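Local coordinates for N-terminal acetyltransferase B complex subunit MDM20 (Candida albicans, PDB 5K04), which serves as the non-catalytic, auxiliary subunit of the NatB N-terminal acetyltransferase complex, wrapping round and probably supporting the catalytic subunit NAT3, at the interface of chains A and B. Sequence-based numbering; all coordinates share one arbitrary frame. Chains: chain A, Uncharacterized protein; chain B, N-terminal acetyltransferase B complex subunit NAT3.

Contact 1: the interface of chains A and B. Residues chain A 277, 310, 313-314; chain B 2, 48-49, 84, 87.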
# COMPACT_ATOMS: atom_id res chain seq x y z
N ARG A 277 28.23 12.01 -10.69
CA ARG A 277 27.20 12.70 -9.92
C ARG A 277 27.50 12.65 -8.43
O ARG A 277 27.55 13.68 -7.76
CB ARG A 277 25.83 12.08 -10.23
CG ARG A 277 24.69 12.53 -9.31
CD ARG A 277 23.32 12.45 -10.02
NE ARG A 277 22.22 12.69 -9.09
CZ ARG A 277 21.65 11.74 -8.34
NH1 ARG A 277 22.09 10.49 -8.42
NH2 ARG A 277 20.67 12.04 -7.50
N CYS A 310 17.44 15.83 -12.39
CA CYS A 310 17.82 15.66 -11.00
C CYS A 310 18.37 16.93 -10.36
O CYS A 310 18.31 17.04 -9.13
CB CYS A 310 18.86 14.53 -10.85
SG CYS A 310 20.47 14.78 -11.57
N ALA A 313 16.55 18.86 -7.33
CA ALA A 313 16.34 18.07 -6.12
C ALA A 313 17.66 17.78 -5.41
O ALA A 313 17.71 17.73 -4.18
CB ALA A 313 15.60 16.77 -6.45
N ASP A 314 18.73 17.62 -6.18
CA ASP A 314 20.04 17.38 -5.58
C ASP A 314 20.57 18.63 -4.86
O ASP A 314 21.13 18.52 -3.76
CB ASP A 314 21.00 16.92 -6.68
CG ASP A 314 20.68 15.51 -7.23
OD1 ASP A 314 19.77 14.82 -6.70
OD2 ASP A 314 21.36 15.07 -8.19
N THR B 2 23.05 8.63 -5.71
CA THR B 2 22.31 7.41 -5.41
C THR B 2 23.07 6.56 -4.40
O THR B 2 24.31 6.54 -4.37
CB THR B 2 22.01 6.57 -6.69
OG1 THR B 2 23.00 5.56 -6.88
CG2 THR B 2 21.94 7.47 -7.92
N GLU B 48 17.82 8.14 -2.98
CA GLU B 48 18.41 9.45 -3.20
C GLU B 48 18.27 10.34 -1.97
O GLU B 48 17.29 10.27 -1.23
CB GLU B 48 17.77 10.18 -4.40
CG GLU B 48 17.75 9.40 -5.68
CD GLU B 48 19.15 9.05 -6.19
OE1 GLU B 48 19.27 8.00 -6.86
OE2 GLU B 48 20.09 9.83 -5.95
N THR B 49 19.28 11.18 -1.79
CA THR B 49 19.16 12.35 -0.94
C THR B 49 18.41 13.61 -1.35
O THR B 49 18.53 14.06 -2.50
CB THR B 49 20.44 13.16 -1.03
OG1 THR B 49 20.69 13.48 -2.41
CG2 THR B 49 21.59 12.35 -0.51
N TYR B 84 15.12 10.92 -12.10
CA TYR B 84 16.50 10.47 -11.98
C TYR B 84 16.97 9.67 -13.20
O TYR B 84 17.84 8.82 -13.10
CB TYR B 84 16.68 9.68 -10.68
CG TYR B 84 16.36 10.53 -9.46
CD1 TYR B 84 17.27 11.48 -9.00
CD2 TYR B 84 15.15 10.43 -8.79
CE1 TYR B 84 16.99 12.28 -7.91
CE2 TYR B 84 14.87 11.24 -7.68
CZ TYR B 84 15.80 12.17 -7.26
OH TYR B 84 15.56 12.98 -6.18
N ILE B 87 21.13 9.80 -16.16
CA ILE B 87 22.34 10.03 -15.38
C ILE B 87 23.00 8.70 -15.04
O ILE B 87 23.81 8.62 -14.11
CB ILE B 87 22.05 10.84 -14.10
CG1 ILE B 87 21.01 10.13 -13.24
CG2 ILE B 87 21.59 12.28 -14.45
CD1 ILE B 87 20.74 10.80 -11.91
O HOH W 1 17.79 14.44 -5.16

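Contact 2: the interface of chains A and B. Residues chain A 440, 443, 498, 501-502, 549; chain B 10, 13.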
# COMPACT_ATOMS: atom_id res chain seq x y z
N THR A 440 -1.41 -4.27 -5.67
CA THR A 440 -1.18 -3.45 -4.49
C THR A 440 -1.46 -1.96 -4.73
O THR A 440 -1.80 -1.23 -3.79
CB THR A 440 0.26 -3.67 -4.01
OG1 THR A 440 0.43 -5.07 -3.75
CG2 THR A 440 0.57 -2.84 -2.74
N GLU A 443 -4.59 -0.80 -3.22
CA GLU A 443 -4.57 -0.48 -1.80
C GLU A 443 -4.11 0.95 -1.56
O GLU A 443 -4.57 1.60 -0.61
CB GLU A 443 -3.71 -1.50 -1.04
CG GLU A 443 -3.22 -1.04 0.32
CD GLU A 443 -4.29 -1.03 1.40
OE1 GLU A 443 -5.35 -1.65 1.20
OE2 GLU A 443 -4.05 -0.40 2.45
N PHE A 498 3.82 -6.31 6.09
CA PHE A 498 2.99 -6.13 4.90
C PHE A 498 1.61 -6.75 5.12
O PHE A 498 0.58 -6.10 4.90
CB PHE A 498 3.68 -6.77 3.69
CG PHE A 498 3.04 -6.42 2.36
CD1 PHE A 498 2.03 -7.20 1.83
CD2 PHE A 498 3.46 -5.31 1.64
CE1 PHE A 498 1.45 -6.87 0.61
CE2 PHE A 498 2.88 -4.97 0.42
CZ PHE A 498 1.87 -5.76 -0.10
N ARG A 501 -0.43 -4.77 7.66
CA ARG A 501 -0.94 -3.50 7.15
C ARG A 501 -2.10 -3.70 6.19
O ARG A 501 -2.88 -2.77 5.98
CB ARG A 501 0.20 -2.72 6.51
CG ARG A 501 1.19 -2.15 7.54
CD ARG A 501 2.45 -1.57 6.92
NE ARG A 501 2.17 -0.41 6.07
CZ ARG A 501 3.10 0.35 5.50
NH1 ARG A 501 4.38 0.08 5.68
NH2 ARG A 501 2.75 1.38 4.74
N MET A 502 -2.23 -4.90 5.62
CA MET A 502 -3.22 -5.23 4.60
C MET A 502 -4.49 -5.82 5.18
O MET A 502 -5.53 -5.82 4.51
CB MET A 502 -2.62 -6.21 3.58
CG MET A 502 -1.79 -5.57 2.47
SD MET A 502 -2.65 -4.38 1.48
CE MET A 502 -1.75 -4.59 -0.01
N ASN A 549 -2.56 3.02 4.26
CA ASN A 549 -1.45 2.93 3.33
C ASN A 549 -1.70 3.74 2.06
O ASN A 549 -0.98 3.58 1.06
CB ASN A 549 -1.18 1.47 2.99
CG ASN A 549 -1.10 0.59 4.22
OD1 ASN A 549 -0.30 0.84 5.12
ND2 ASN A 549 -1.97 -0.43 4.28
N GLU B 10 7.61 -3.83 2.14
CA GLU B 10 6.82 -2.63 2.39
C GLU B 10 7.18 -1.47 1.46
O GLU B 10 6.38 -0.54 1.34
CB GLU B 10 6.94 -2.21 3.85
CG GLU B 10 6.09 -3.05 4.79
CD GLU B 10 6.47 -2.84 6.23
OE1 GLU B 10 7.57 -3.31 6.59
OE2 GLU B 10 5.70 -2.20 6.99
N PHE B 13 4.57 -0.15 -1.01
CA PHE B 13 3.58 0.86 -0.69
C PHE B 13 4.00 2.26 -1.14
O PHE B 13 3.16 3.17 -1.19
CB PHE B 13 3.30 0.88 0.81
CG PHE B 13 2.57 -0.35 1.33
CD1 PHE B 13 1.32 -0.71 0.82
CD2 PHE B 13 3.11 -1.12 2.35
CE1 PHE B 13 0.63 -1.82 1.32
CE2 PHE B 13 2.43 -2.23 2.85
CZ PHE B 13 1.19 -2.59 2.34
O HOH W 2 1.58 4.65 0.15
O HOH W 3 6.14 1.56 3.65

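Contact 1: the interface of chains A and B
A:Arg277, the first residue of helix 277-289, and A:Asp314 on the short helix 311-315 face the end of strand 43-48 and the 3-10 turn 82-84 of chain B, with A:Arg277 in helical backbone geometry (phi -56°, psi -54°) and B:Glu48 extended. Here the helical MDM20/NAA25-family subunit meets the GNAT-fold subunit NAT3 through an arginine of MDM20 that reaches a glutamate of NAT3. The chain of A:Arg277 runs extended from CG to NE, carrying the guanidinium between two carboxylates. On its own side it grips A:Asp314 side-on, NE to OD2 at 2.7 Å and NH2 to OD1 at 3.0 Å, both bonds near the guanidinium plane. Across the interface NH2 makes a salt bridge to OE2 of B:Glu48 at 2.8 Å; the oxygen lies in the guanidinium plane, but the nitrogen stands well above the carboxylate plane. The two-point grip by A:Asp314 probably limits rotation of the guanidinium and helps point NH2 at B:Glu48. CD1 of B:Ile87 lies over one guanidinium face, offset toward its rim, and also packs on A:Arg277 CD at 3.6 Å. The ring of B:Tyr84 has CG of B:Glu48 over its centre and presents its CD1 corner to CB of A:Cys310 at 3.9 Å. Its hydroxyl OH is 2.8 Å from water 1, which also contacts OD1 of A:Asp314 and the backbone O of B:Thr49, linking the subunits through solvent.

Contact 2: the interface of chains A and B
B:Phe13, on the 3-10 helix 9-14 of the GNAT-family subunit NAT3, inserts its ring against A:Phe498 and A:Arg501 of helix 489-503 in the helical MDM20/NAA25-family subunit. The apolar part centres on that ring. Its CE2 meets CD2 of A:Phe498 at 3.5 Å, the two side chains crossing at a slant. The A:Phe498 ring is carried there with CG anti to the backbone N (chi1 -169°). Toward the far rim, CE1 of B:Phe13 approaches the methyl CE of A:Met502 at 3.9 Å, while A:Glu443 contributes its CG methylene.

Flat groups laid over one another make a second kind of contact. The guanidinium of A:Arg501 has CD2 of B:Phe13 over its centre, 3.4 Å above its plane, with the two planes tilted by 28°. The amide of A:Asn549 is stacked on the ring, more nearly parallel to it at 19°, and is offset toward the rim.

Polar bonds hold these flat groups in place. A bend at chi3 turns the A:Arg501 guanidinium so that NE and NH2 both give hydrogen bonds to OD1 of A:Asn549, from the same face of the amide. ND2 of that amide is in turn bonded to OE2 of A:Glu443 at 2.8 Å and to the backbone O of A:Arg501, so both ends of the amide are engaged. Across the interface NH1 of A:Arg501 forms a salt bridge with OE2 of B:Glu10 at 2.9 Å, approaching from above the carboxylate plane.

Water adds further links: water 3 joins this NH1 to the backbone O of B:Glu10, and water 2 bridges the backbone O atoms of A:Asn549 and B:Phe13.

The centres of contact 1 and contact 2 lie about 27 Å apart on the same interface, and they have no residue or secondary-structure element in common. Contact 1 uses helices 277-289 and 311-315 of chain A; contact 2 draws on helices 440-445 and 489-503 and a loop residue. On chain B the N-terminal stretch comes close to both, with B:Thr2 in one and the 3-10 helix 9-14 in the other. Each contact pairs a chain A arginine with a chain B glutamate. Such separated anchor points probably help MDM20 fix the orientation of NAT3 within the NatB complex.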